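Local atomic coordinates of amidohydrolase (Brucella melitensis biovar Abortus, PDB entry 4F0L), a protein that is a metal-dependent enzyme of the amidohydrolase family, carrying bound iron in this crystal and probably acting as a deaminase. Residues Y95-M101 against G181-F185; E127-L131 against V213-S217; S171-G175 against D251-W255; F192-I196 against V229-L233; S363-F369 against D409-W415. All blocks are in the same frame, centred on the assembly; numbering follows the deposited sequence.

How the contacts relate
Contact 2 is the buried one beside the metal: the ends of strands 122-129 and 210-215, joined by aromatic rings and a methyl, with no hydrogen bond between the segments. Contacts 1 and 4 both touch it and are partly buried. Contact 1 meets it where Phe185 packs on Tyr130 and adds an arginine holding backbone carbonyls, while contact 4 packs purely apolar groups on strand 210-215, against Val213. Contact 3 lies at the surface, a loop phenylalanine against helix 246-256. Contact 5 stands apart, on the opposite side of the chain's centre from contacts 1, 2 and 4; there two helices are pinned by carboxylates, next to the second subunit.

Contact 1: residues Y95-M101 against G181-F185; sequences YKFALTM and GQRRF
Residues 95-101, on and just after helix 88-100, face the loop at 181-185, with CA atoms nearest at Tyr95 and Gly181 (7.4 Å) and at Leu99 and Arg184 (7.2 Å). Arg184 does the polar work. Its chain bends at chi3 (71°), which brings the guanidinium to the carbonyls of Ala98 and Met101. Arg184 NH1 reaches Ala98 O at 2.8 Å, tilted from the guanidinium plane, while Arg184 NH1 and NH2 together grip Met101 O at 2.9 and 3.0 Å, end-on and in that plane. One side chain thus links the carbonyls of Ala98 and Met101 to the loop leading into helix 189-203 of the amidohydrolase barrel. Arg184 NE bonds to His133 O, which probably helps fix the rotation of the group. Arg183, whose NH1 and NE are held by Glu180 O and Cys135 O, lays one guanidinium face over Leu99 CD2, which is 3.9 Å from Arg183 CZ. The Tyr95 ring presents its edge to Gly181 O, 3.3 Å from Tyr95 CE1. Phe185 brings the edge of its ring to Ala98 CB, with Phe185 CZ 4.0 Å away.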
# COMPACT_ATOMS: atom_id res chain seq x y z
N TYR B 95 -21.32 12.46 -5.15
CA TYR B 95 -22.45 13.40 -5.14
C TYR B 95 -23.56 13.01 -4.12
O TYR B 95 -24.18 13.88 -3.55
CB TYR B 95 -23.01 13.64 -6.56
CG TYR B 95 -22.16 14.62 -7.34
CD1 TYR B 95 -22.30 15.99 -7.14
CD2 TYR B 95 -21.17 14.18 -8.24
CE1 TYR B 95 -21.50 16.90 -7.83
CE2 TYR B 95 -20.37 15.07 -8.93
CZ TYR B 95 -20.53 16.43 -8.72
OH TYR B 95 -19.72 17.32 -9.40
N LYS B 96 -23.78 11.72 -3.85
CA LYS B 96 -24.69 11.34 -2.76
C LYS B 96 -24.26 11.96 -1.43
O LYS B 96 -25.08 12.58 -0.75
CB LYS B 96 -24.81 9.83 -2.61
CG LYS B 96 -25.62 9.41 -1.39
CD LYS B 96 -26.06 7.95 -1.45
CE LYS B 96 -26.44 7.43 -0.06
NZ LYS B 96 -27.19 6.14 -0.11
N PHE B 97 -22.97 11.83 -1.08
CA PHE B 97 -22.43 12.49 0.12
C PHE B 97 -22.45 14.03 0.01
O PHE B 97 -22.92 14.70 0.92
CB PHE B 97 -20.99 12.03 0.44
CG PHE B 97 -20.93 10.71 1.17
CD1 PHE B 97 -21.25 9.53 0.51
CD2 PHE B 97 -20.59 10.66 2.53
CE1 PHE B 97 -21.21 8.31 1.19
CE2 PHE B 97 -20.56 9.46 3.20
CZ PHE B 97 -20.86 8.28 2.53
N ALA B 98 -21.90 14.56 -1.08
CA ALA B 98 -21.74 16.00 -1.26
C ALA B 98 -23.10 16.73 -1.17
O ALA B 98 -23.19 17.77 -0.55
CB ALA B 98 -21.02 16.33 -2.58
N LEU B 99 -24.16 16.13 -1.72
CA LEU B 99 -25.44 16.82 -1.83
C LEU B 99 -26.32 16.68 -0.60
O LEU B 99 -27.27 17.43 -0.48
CB LEU B 99 -26.21 16.38 -3.09
CG LEU B 99 -25.57 16.77 -4.44
CD1 LEU B 99 -26.31 16.12 -5.60
CD2 LEU B 99 -25.52 18.28 -4.61
N THR B 100 -25.99 15.78 0.34
CA THR B 100 -26.84 15.57 1.53
C THR B 100 -26.17 15.88 2.86
O THR B 100 -26.85 16.00 3.88
CB THR B 100 -27.35 14.12 1.61
OG1 THR B 100 -26.23 13.22 1.63
CG2 THR B 100 -28.28 13.81 0.45
N MET B 101 -24.85 16.05 2.87
CA MET B 101 -24.17 16.23 4.14
C MET B 101 -24.56 17.55 4.84
O MET B 101 -24.56 18.60 4.22
CB MET B 101 -22.66 16.15 3.97
CG MET B 101 -21.93 15.89 5.29
SD MET B 101 -20.19 15.51 5.13
CE MET B 101 -20.37 13.88 4.41
N GLY B 181 -26.05 19.79 -10.14
CA GLY B 181 -25.28 18.91 -9.24
C GLY B 181 -24.18 19.63 -8.47
O GLY B 181 -23.79 19.20 -7.38
N GLN B 182 -23.67 20.72 -9.04
CA GLN B 182 -22.60 21.53 -8.41
C GLN B 182 -23.08 22.66 -7.51
O GLN B 182 -22.27 23.45 -7.00
CB GLN B 182 -21.70 22.12 -9.50
CG GLN B 182 -20.65 21.12 -9.90
CD GLN B 182 -20.99 20.41 -11.17
OE1 GLN B 182 -20.76 20.96 -12.26
NE2 GLN B 182 -21.55 19.19 -11.05
N ARG B 183 -24.39 22.73 -7.31
CA ARG B 183 -25.00 23.86 -6.63
C ARG B 183 -24.44 24.21 -5.24
O ARG B 183 -24.48 25.37 -4.86
CB ARG B 183 -26.50 23.65 -6.50
CG ARG B 183 -26.89 22.49 -5.60
CD ARG B 183 -28.40 22.28 -5.66
NE ARG B 183 -28.85 21.05 -5.01
CZ ARG B 183 -28.90 19.86 -5.60
NH1 ARG B 183 -28.51 19.67 -6.86
NH2 ARG B 183 -29.36 18.84 -4.91
N ARG B 184 -23.95 23.25 -4.48
CA ARG B 184 -23.42 23.59 -3.14
C ARG B 184 -21.99 24.16 -3.19
O ARG B 184 -21.46 24.56 -2.16
CB ARG B 184 -23.42 22.38 -2.21
CG ARG B 184 -24.75 21.66 -2.14
CD ARG B 184 -24.73 20.62 -1.06
NE ARG B 184 -24.73 21.19 0.29
CZ ARG B 184 -24.66 20.48 1.42
NH1 ARG B 184 -24.57 19.16 1.39
NH2 ARG B 184 -24.72 21.08 2.60
N PHE B 185 -21.37 24.14 -4.38
CA PHE B 185 -19.94 24.49 -4.55
C PHE B 185 -19.78 25.90 -5.09
O PHE B 185 -18.69 26.46 -5.02
CB PHE B 185 -19.23 23.56 -5.54
CG PHE B 185 -19.46 22.08 -5.31
CD1 PHE B 185 -19.76 21.57 -4.06
CD2 PHE B 185 -19.37 21.19 -6.39
CE1 PHE B 185 -19.97 20.23 -3.87
CE2 PHE B 185 -19.59 19.84 -6.21
CZ PHE B 185 -19.89 19.36 -4.95

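Contact 2: residues E127-L131 against V213-S217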
# COMPACT_ATOMS: atom_id res chain seq x y z
N GLU B 127 -6.89 21.84 3.66
CA GLU B 127 -8.26 21.49 3.36
C GLU B 127 -8.78 22.30 2.17
O GLU B 127 -9.04 23.49 2.28
CB GLU B 127 -9.16 21.72 4.57
CG GLU B 127 -10.59 21.22 4.39
CD GLU B 127 -10.70 19.73 4.11
OE1 GLU B 127 -9.91 18.93 4.67
OE2 GLU B 127 -11.61 19.35 3.33
N PHE B 128 -8.90 21.61 1.06
CA PHE B 128 -9.27 22.17 -0.23
C PHE B 128 -10.79 22.04 -0.23
O PHE B 128 -11.35 20.99 -0.64
CB PHE B 128 -8.57 21.32 -1.31
CG PHE B 128 -8.64 21.86 -2.71
CD1 PHE B 128 -9.78 21.68 -3.49
CD2 PHE B 128 -7.54 22.42 -3.30
CE1 PHE B 128 -9.82 22.11 -4.82
CE2 PHE B 128 -7.57 22.85 -4.61
CZ PHE B 128 -8.71 22.69 -5.38
N HIS B 129 -11.43 23.11 0.23
CA HIS B 129 -12.77 23.05 0.75
C HIS B 129 -13.80 23.62 -0.20
O HIS B 129 -13.86 24.86 -0.40
CB HIS B 129 -12.81 23.86 2.04
CG HIS B 129 -14.17 23.97 2.63
ND1 HIS B 129 -14.88 22.90 2.98
CD2 HIS B 129 -14.97 25.09 2.90
CE1 HIS B 129 -16.07 23.29 3.49
NE2 HIS B 129 -16.12 24.63 3.44
N TYR B 130 -14.62 22.76 -0.79
CA TYR B 130 -15.62 23.25 -1.75
C TYR B 130 -17.08 22.98 -1.40
O TYR B 130 -17.96 23.32 -2.17
CB TYR B 130 -15.32 22.78 -3.19
CG TYR B 130 -15.23 21.30 -3.45
CD1 TYR B 130 -16.37 20.53 -3.66
CD2 TYR B 130 -14.00 20.68 -3.60
CE1 TYR B 130 -16.29 19.18 -3.95
CE2 TYR B 130 -13.91 19.33 -3.90
CZ TYR B 130 -15.04 18.59 -4.08
OH TYR B 130 -14.94 17.25 -4.38
N LEU B 131 -17.32 22.37 -0.25
CA LEU B 131 -18.66 22.04 0.14
C LEU B 131 -19.18 23.21 0.98
O LEU B 131 -19.02 23.23 2.21
CB LEU B 131 -18.65 20.74 0.92
CG LEU B 131 -19.99 20.23 1.41
CD1 LEU B 131 -21.00 20.09 0.28
CD2 LEU B 131 -19.76 18.91 2.16
N VAL B 213 -6.49 30.50 -0.94
CA VAL B 213 -7.61 30.33 -1.87
C VAL B 213 -7.34 29.18 -2.83
O VAL B 213 -6.18 28.84 -3.09
CB VAL B 213 -7.91 31.61 -2.68
CG1 VAL B 213 -8.15 32.82 -1.74
CG2 VAL B 213 -6.78 31.88 -3.66
N ALA B 214 -8.42 28.56 -3.31
CA ALA B 214 -8.33 27.36 -4.14
C ALA B 214 -9.28 27.49 -5.33
O ALA B 214 -10.38 26.97 -5.30
CB ALA B 214 -8.65 26.10 -3.33
N PRO B 215 -8.84 28.18 -6.40
CA PRO B 215 -9.58 28.01 -7.65
C PRO B 215 -9.65 26.53 -8.00
O PRO B 215 -8.63 25.83 -7.99
CB PRO B 215 -8.74 28.78 -8.67
CG PRO B 215 -7.42 29.04 -8.03
CD PRO B 215 -7.67 29.06 -6.55
N HIS B 216 -10.84 26.03 -8.25
CA HIS B 216 -10.99 24.56 -8.34
C HIS B 216 -10.11 23.92 -9.39
O HIS B 216 -9.36 22.99 -9.12
CB HIS B 216 -12.42 24.18 -8.59
CG HIS B 216 -12.64 22.71 -8.66
ND1 HIS B 216 -12.62 22.02 -9.82
CD2 HIS B 216 -12.82 21.78 -7.64
CE1 HIS B 216 -12.81 20.70 -9.56
NE2 HIS B 216 -12.93 20.56 -8.23
N SER B 217 -10.21 24.45 -10.60
CA SER B 217 -9.53 23.90 -11.78
C SER B 217 -9.74 24.86 -12.92
O SER B 217 -10.58 25.79 -12.81
CB SER B 217 -10.14 22.56 -12.18
OG SER B 217 -11.47 22.76 -12.61
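Strands 122-129 and 210-215 belong to the parallel strands of the amidohydrolase barrel, and at their ends they help wall the metal site. Between them runs strand 160-167, which is why no hydrogen bond joins the two segments; Val166 touches Phe128, Tyr130, Ala214 and His216, and the contact is made by side chains reaching past it. Phe128 is the main one. With CG anti to its own backbone N (chi1 -171°), the ring extends toward strand 210-215, and Ala214 CB sits over one of its faces, 3.7 Å from Phe128 CE2 and offset toward the rim. This is a CH-pi contact, the methyl carbon of Ala214 lying 3.9 Å from the Phe128 ring centroid. The rim of the same ring meets the backbone farther along: His216 O lies near the ring plane, 3.8 Å from Phe128 CZ. The His216 side chain crosses Phe128 at about a right angle, its CD2 coming to 4.1 Å from Phe128 CE1. It then turns its edge to the face of Tyr130 in a T-shaped pair, with ring centroids 5.8 Å apart and planes at 85°. His216 ND1 is hydrogen-bonded to Ser217 OG at 3.1 Å, which helps fix the ring's rotation. Phe128 also packs against the iron ligands: edge-to-face with His65 and obliquely with His241, while its backbone O bonds to ND1 of His67. Aromatic rings of the contact thus pack against two of the ligand histidines, His65 and His241, and the carbonyl bond to His67 probably orients that imidazole toward the metal.

Contact 3: residues S171-G175 against D251-W255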
# COMPACT_ATOMS: atom_id res chain seq x y z
N SER B 171 -18.91 24.54 -15.27
CA SER B 171 -18.84 23.12 -15.50
C SER B 171 -17.96 22.75 -16.69
O SER B 171 -17.90 21.60 -17.06
CB SER B 171 -20.25 22.57 -15.73
OG SER B 171 -20.77 23.10 -16.95
N GLY B 172 -17.28 23.72 -17.30
CA GLY B 172 -16.41 23.41 -18.44
C GLY B 172 -15.61 24.58 -18.96
O GLY B 172 -15.97 25.73 -18.67
N PHE B 173 -14.57 24.30 -19.78
CA PHE B 173 -13.72 25.35 -20.38
C PHE B 173 -14.59 26.40 -21.08
O PHE B 173 -15.66 26.07 -21.61
CB PHE B 173 -12.68 24.77 -21.39
CG PHE B 173 -11.53 24.08 -20.73
CD1 PHE B 173 -10.52 24.81 -20.12
CD2 PHE B 173 -11.50 22.71 -20.65
CE1 PHE B 173 -9.48 24.17 -19.47
CE2 PHE B 173 -10.47 22.06 -20.01
CZ PHE B 173 -9.46 22.79 -19.41
N GLY B 174 -14.14 27.65 -21.05
CA GLY B 174 -14.87 28.73 -21.69
C GLY B 174 -16.07 29.24 -20.91
O GLY B 174 -16.94 29.90 -21.47
N GLY B 175 -16.14 28.94 -19.62
CA GLY B 175 -17.18 29.53 -18.79
C GLY B 175 -18.56 28.91 -18.95
O GLY B 175 -19.55 29.60 -18.73
N ASP B 251 -9.16 18.53 -23.69
CA ASP B 251 -10.15 19.61 -23.71
C ASP B 251 -9.47 20.97 -23.63
O ASP B 251 -9.92 21.92 -24.28
CB ASP B 251 -11.16 19.45 -22.56
CG ASP B 251 -12.07 18.24 -22.74
OD1 ASP B 251 -12.16 17.72 -23.87
OD2 ASP B 251 -12.67 17.78 -21.75
N CYS B 252 -8.41 21.07 -22.82
CA CYS B 252 -7.71 22.35 -22.65
C CYS B 252 -7.07 22.75 -23.96
O CYS B 252 -7.18 23.91 -24.38
CB CYS B 252 -6.64 22.30 -21.55
SG CYS B 252 -5.99 23.96 -21.22
N ILE B 253 -6.45 21.77 -24.63
CA ILE B 253 -5.87 22.01 -25.95
C ILE B 253 -6.94 22.47 -26.94
O ILE B 253 -6.73 23.44 -27.67
CB ILE B 253 -5.16 20.76 -26.50
CG1 ILE B 253 -3.84 20.53 -25.75
CG2 ILE B 253 -4.91 20.89 -28.01
CD1 ILE B 253 -3.20 19.18 -26.01
N ALA B 254 -8.09 21.80 -26.95
CA ALA B 254 -9.16 22.19 -27.89
C ALA B 254 -9.62 23.63 -27.63
O ALA B 254 -9.92 24.36 -28.56
CB ALA B 254 -10.33 21.21 -27.82
N TRP B 255 -9.66 24.04 -26.37
CA TRP B 255 -10.14 25.37 -25.98
C TRP B 255 -9.14 26.47 -26.23
O TRP B 255 -9.53 27.55 -26.68
CB TRP B 255 -10.54 25.37 -24.51
CG TRP B 255 -10.80 26.75 -23.94
CD1 TRP B 255 -11.80 27.64 -24.32
CD2 TRP B 255 -10.07 27.41 -22.87
NE1 TRP B 255 -11.74 28.78 -23.56
CE2 TRP B 255 -10.73 28.72 -22.67
CE3 TRP B 255 -8.99 27.07 -22.07
CZ2 TRP B 255 -10.27 29.64 -21.72
CZ3 TRP B 255 -8.55 28.00 -21.12
CH2 TRP B 255 -9.17 29.25 -20.94
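A surface loop that follows barrel strand 160-167 closes here onto helix 246-256, the helix after strand 238-242, whose His241 binds the iron. The side chain of Phe173 is about 10 Å from that of His241. Phe173 carries the contact. Its ring stands against one turn of the helix, and three residues of that turn receive it. The backbone of Cys252 lies over one face, CA 4.0 Å from the Phe173 ring centroid, while Cys252 CB touches the end of the ring, 3.6 Å from Phe173 CZ. Cys252 SG is set obliquely, 4.7 Å from the Phe173 ring centroid, as a sulfur-aromatic contact. The Asp251 side chain touches through its methylene: Asp251 CB lies 3.7 Å from Phe173 CE2, and OD2 is occupied by a salt bridge to Arg219. Trp255 is the third partner. Its CG is anti to the backbone N (chi1 169°), which turns an indole face to Phe173 CB and Gly174, and Phe173 CB comes over the five-membered ring. The phenyl and the six-membered ring are nearly parallel, planes at 28°, yet slid apart with little overlap; the closest atoms are Phe173 CD1 and Trp255 CE3, 3.4 Å apart. Next along, Gly174 takes a positive phi (77°) and passes its backbone over the same indole face, with Gly174 CA 3.6 Å from Trp255 NE1. No hydrogen bond crosses between the two segments. Loop and helix are thus held by dispersion and by C-H groups against ring faces, with the charge of Asp251 directed to Arg219 instead of the loop.

Contact 4: residues F192-I196 against V229-L233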
# COMPACT_ATOMS: atom_id res chain seq x y z
N PHE B 192 -17.67 34.92 -2.99
CA PHE B 192 -16.46 34.25 -2.57
C PHE B 192 -15.61 35.13 -1.63
O PHE B 192 -15.12 34.61 -0.62
CB PHE B 192 -15.61 33.77 -3.77
CG PHE B 192 -14.40 32.98 -3.37
CD1 PHE B 192 -14.51 31.65 -2.97
CD2 PHE B 192 -13.15 33.57 -3.35
CE1 PHE B 192 -13.39 30.92 -2.58
CE2 PHE B 192 -12.02 32.83 -2.96
CZ PHE B 192 -12.15 31.51 -2.57
N ALA B 193 -15.39 36.41 -1.99
CA ALA B 193 -14.64 37.32 -1.10
C ALA B 193 -15.31 37.40 0.29
O ALA B 193 -14.65 37.35 1.32
CB ALA B 193 -14.49 38.74 -1.70
N ARG B 194 -16.63 37.52 0.32
CA ARG B 194 -17.35 37.55 1.58
C ARG B 194 -17.16 36.23 2.38
O ARG B 194 -17.03 36.24 3.58
CB ARG B 194 -18.82 37.85 1.35
CG ARG B 194 -19.12 39.32 1.04
CD ARG B 194 -20.61 39.64 1.14
NE ARG B 194 -21.34 39.10 0.00
CZ ARG B 194 -22.28 38.14 0.06
NH1 ARG B 194 -22.84 37.74 -1.09
NH2 ARG B 194 -22.67 37.58 1.21
N LEU B 195 -17.09 35.10 1.69
CA LEU B 195 -16.86 33.82 2.37
C LEU B 195 -15.46 33.78 2.96
O LEU B 195 -15.28 33.38 4.12
CB LEU B 195 -17.05 32.67 1.37
CG LEU B 195 -16.71 31.26 1.87
CD1 LEU B 195 -17.76 30.80 2.84
CD2 LEU B 195 -16.63 30.34 0.68
N ILE B 196 -14.47 34.21 2.18
CA ILE B 196 -13.10 34.32 2.67
C ILE B 196 -13.02 35.22 3.92
O ILE B 196 -12.36 34.88 4.88
CB ILE B 196 -12.16 34.85 1.56
CG1 ILE B 196 -11.86 33.75 0.52
CG2 ILE B 196 -10.86 35.37 2.15
CD1 ILE B 196 -11.15 32.51 1.05
N VAL B 229 -9.72 36.00 -7.83
CA VAL B 229 -9.59 35.11 -6.67
C VAL B 229 -8.16 35.09 -6.15
O VAL B 229 -7.94 35.16 -4.94
CB VAL B 229 -10.09 33.69 -7.00
CG1 VAL B 229 -9.76 32.71 -5.91
CG2 VAL B 229 -11.59 33.74 -7.25
N THR B 230 -7.19 35.07 -7.05
CA THR B 230 -5.79 34.94 -6.67
C THR B 230 -5.14 36.29 -6.27
O THR B 230 -3.97 36.35 -5.92
CB THR B 230 -4.99 34.21 -7.77
OG1 THR B 230 -5.09 34.92 -9.00
CG2 THR B 230 -5.58 32.83 -8.02
N GLN B 231 -5.93 37.36 -6.30
CA GLN B 231 -5.51 38.67 -5.84
C GLN B 231 -6.09 38.99 -4.46
O GLN B 231 -5.68 39.96 -3.84
CB GLN B 231 -5.90 39.77 -6.88
N LEU B 232 -7.01 38.17 -3.95
CA LEU B 232 -7.66 38.48 -2.67
C LEU B 232 -6.70 38.52 -1.50
O LEU B 232 -6.79 39.39 -0.65
CB LEU B 232 -8.76 37.47 -2.32
CG LEU B 232 -10.08 37.59 -3.05
CD1 LEU B 232 -10.97 36.46 -2.54
CD2 LEU B 232 -10.74 38.97 -2.87
N LEU B 233 -5.79 37.55 -1.45
CA LEU B 233 -4.85 37.38 -0.36
C LEU B 233 -3.49 37.11 -1.02
O LEU B 233 -3.05 35.95 -1.10
CB LEU B 233 -5.28 36.22 0.56
CG LEU B 233 -6.60 36.41 1.33
CD1 LEU B 233 -7.13 35.09 1.91
CD2 LEU B 233 -6.51 37.52 2.39
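Phe192 has CG anti to its backbone N (chi1 -176°), which extends the ring from helix 189-203 toward the turn at 229-232, while Leu232 has CG beside its own backbone N (chi1 -76°), sending its two methyls back at the helix. The helix is one of those packed outside the barrel strands, and the turn, type I from Val229 to Leu232, ends helix 223-229 ahead of strand 238-242. Contact 4 therefore joins two successive elements of the barrel's outer layer, packed on strand 210-215: Phe192 and Val229 both touch Val213, and Ile196 and Leu233 both touch Leu211. Leu232 meets Phe192, Ala193 and Ile196, on one face of the helix. Leu232 CD1 comes to the edge of the Phe192 ring, 3.7 Å from Phe192 CD2, and also approaches Ile196 CG1; Leu232 CD2 meets Ala193 CB at 3.9 Å. Val229 crosses the Phe192 side chain at about a right angle. The chain of the turn is secured from beyond the contact by Arg273, whose NH2 bonds to the carbonyls of Thr230 and Leu233. At the other end, Ile196 and Leu233 slide past each other in opposite directions, Ile196 CG2 stopping 3.7 Å from Leu233 CD1.

Contact 5: residues S363-F369 against D409-W415; sequences STGRALF and DVVLDGW
Gly365 and Asp413 mark the tight part of this helix pair, their CA atoms only 4.9 Å apart where segments 364-369 and 409-415 cross at 85°. Without a side chain on Gly365, the Asp413 carboxylate can come right up to the start of the first helix. Asp413 OD1 accepts from Gly365 N at 2.8 Å, met nearly along its C-O axis, and Asp413 OD2 accepts from Ser363 OG at 2.7 Å, on the syn side but 30° out of the carboxylate plane. Ser363 is the N-cap: its OG also receives Arg366 N at 3.0 Å, an almost straight bond. One carboxylate thus grips both the capping hydroxyl and a backbone N-H of the first turn, and the helix dipole would probably favour its negative charge. Apolar packing extends from there, Leu412 CD1 lying 3.6 Å from Arg366 CA and Phe369 CE1 meeting the edge of the indole at Trp415 CZ3, also 3.6 Å away, with the ring planes oblique. The other flank is looser and wetter. Arg366, bent at chi2 (65°), turns back so that its NH1 meets Asp409 OD1 edge-on in a salt bridge (2.9 Å), and its NE goes to Asp370. A water, accepting from Ser363 N and donating to Asp409 OD2, links Ser363 and Asp409. Asp409 is further bound by Trp25 NE1 and by Arg79 of the second subunit. Around the pair, Leu20 of strand 19-21 touches Arg366, Phe369 and Leu412, Phe369 reaches strand 56-66, and helix 336-351 packs on Thr364 and Leu368.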
# COMPACT_ATOMS: atom_id res chain seq x y z
N SER B 363 19.17 6.85 0.28
CA SER B 363 17.97 6.10 0.58
C SER B 363 16.79 6.71 -0.17
O SER B 363 16.60 7.93 -0.17
CB SER B 363 17.74 6.13 2.10
OG SER B 363 16.37 5.90 2.46
N THR B 364 15.95 5.86 -0.74
CA THR B 364 14.72 6.33 -1.41
C THR B 364 13.74 6.86 -0.35
O THR B 364 13.12 7.91 -0.54
CB THR B 364 14.08 5.19 -2.24
OG1 THR B 364 15.00 4.76 -3.23
CG2 THR B 364 12.83 5.66 -2.95
N GLY B 365 13.63 6.18 0.78
CA GLY B 365 12.71 6.63 1.83
C GLY B 365 13.13 7.97 2.41
O GLY B 365 12.29 8.86 2.63
N ARG B 366 14.43 8.15 2.60
CA ARG B 366 14.99 9.42 3.04
C ARG B 366 14.66 10.59 2.09
O ARG B 366 14.14 11.63 2.52
CB ARG B 366 16.51 9.29 3.23
CG ARG B 366 17.28 10.58 3.49
CD ARG B 366 16.94 11.27 4.81
NE ARG B 366 17.76 12.49 4.95
CZ ARG B 366 19.05 12.49 5.29
NH1 ARG B 366 19.68 11.34 5.51
NH2 ARG B 366 19.73 13.63 5.38
N ALA B 367 14.95 10.41 0.82
CA ALA B 367 14.70 11.45 -0.17
C ALA B 367 13.22 11.81 -0.23
O ALA B 367 12.86 12.98 -0.28
CB ALA B 367 15.19 11.01 -1.55
N LEU B 368 12.36 10.81 -0.21
CA LEU B 368 10.94 11.06 -0.34
C LEU B 368 10.40 11.74 0.91
O LEU B 368 9.60 12.68 0.81
CB LEU B 368 10.20 9.76 -0.60
CG LEU B 368 10.36 9.27 -2.04
CD1 LEU B 368 9.55 8.00 -2.19
CD2 LEU B 368 9.93 10.32 -3.07
N PHE B 369 10.83 11.28 2.06
CA PHE B 369 10.35 11.82 3.31
C PHE B 369 10.81 13.26 3.46
O PHE B 369 9.98 14.12 3.74
CB PHE B 369 10.80 11.03 4.52
CG PHE B 369 10.23 11.55 5.80
CD1 PHE B 369 8.96 11.22 6.20
CD2 PHE B 369 10.96 12.46 6.58
CE1 PHE B 369 8.42 11.72 7.38
CE2 PHE B 369 10.42 12.98 7.74
CZ PHE B 369 9.15 12.60 8.15
N ASP B 409 18.48 6.39 8.16
CA ASP B 409 17.79 6.13 6.87
C ASP B 409 17.13 4.73 6.81
O ASP B 409 16.04 4.56 6.25
CB ASP B 409 18.79 6.27 5.72
CG ASP B 409 19.13 7.72 5.39
OD1 ASP B 409 18.54 8.66 5.97
OD2 ASP B 409 20.02 7.91 4.53
N VAL B 410 17.78 3.75 7.42
CA VAL B 410 17.28 2.40 7.49
C VAL B 410 15.93 2.38 8.20
O VAL B 410 15.01 1.64 7.81
CB VAL B 410 18.31 1.46 8.18
CG1 VAL B 410 17.71 0.08 8.46
CG2 VAL B 410 19.56 1.35 7.31
N VAL B 411 15.78 3.24 9.21
CA VAL B 411 14.48 3.35 9.89
C VAL B 411 13.38 3.83 8.90
O VAL B 411 12.26 3.28 8.90
CB VAL B 411 14.50 4.28 11.12
CG1 VAL B 411 13.07 4.50 11.61
CG2 VAL B 411 15.42 3.74 12.21
N LEU B 412 13.70 4.84 8.08
CA LEU B 412 12.72 5.38 7.13
C LEU B 412 12.34 4.32 6.10
O LEU B 412 11.16 4.18 5.75
CB LEU B 412 13.24 6.63 6.43
CG LEU B 412 13.45 7.86 7.31
CD1 LEU B 412 14.11 9.01 6.53
CD2 LEU B 412 12.14 8.29 7.97
N ASP B 413 13.34 3.61 5.59
CA ASP B 413 13.06 2.59 4.58
C ASP B 413 12.23 1.44 5.16
O ASP B 413 11.35 0.90 4.48
CB ASP B 413 14.36 2.12 3.93
CG ASP B 413 14.99 3.19 3.04
OD1 ASP B 413 14.26 4.01 2.49
OD2 ASP B 413 16.20 3.19 2.88
N GLY B 414 12.44 1.13 6.43
CA GLY B 414 11.69 0.06 7.10
C GLY B 414 10.26 0.46 7.30
O GLY B 414 9.31 -0.31 7.08
N TRP B 415 10.09 1.71 7.66
CA TRP B 415 8.79 2.29 7.85
C TRP B 415 8.02 2.33 6.58
O TRP B 415 6.87 1.91 6.53
CB TRP B 415 8.97 3.72 8.36
CG TRP B 415 7.72 4.49 8.65
CD1 TRP B 415 6.46 4.01 8.98
CD2 TRP B 415 7.60 5.94 8.69
NE1 TRP B 415 5.59 5.03 9.19
CE2 TRP B 415 6.22 6.22 9.05
CE3 TRP B 415 8.47 7.00 8.44
CZ2 TRP B 415 5.75 7.52 9.17
CZ3 TRP B 415 7.98 8.30 8.55
CH2 TRP B 415 6.66 8.55 8.92
O HOH W 1 20.19 8.77 1.98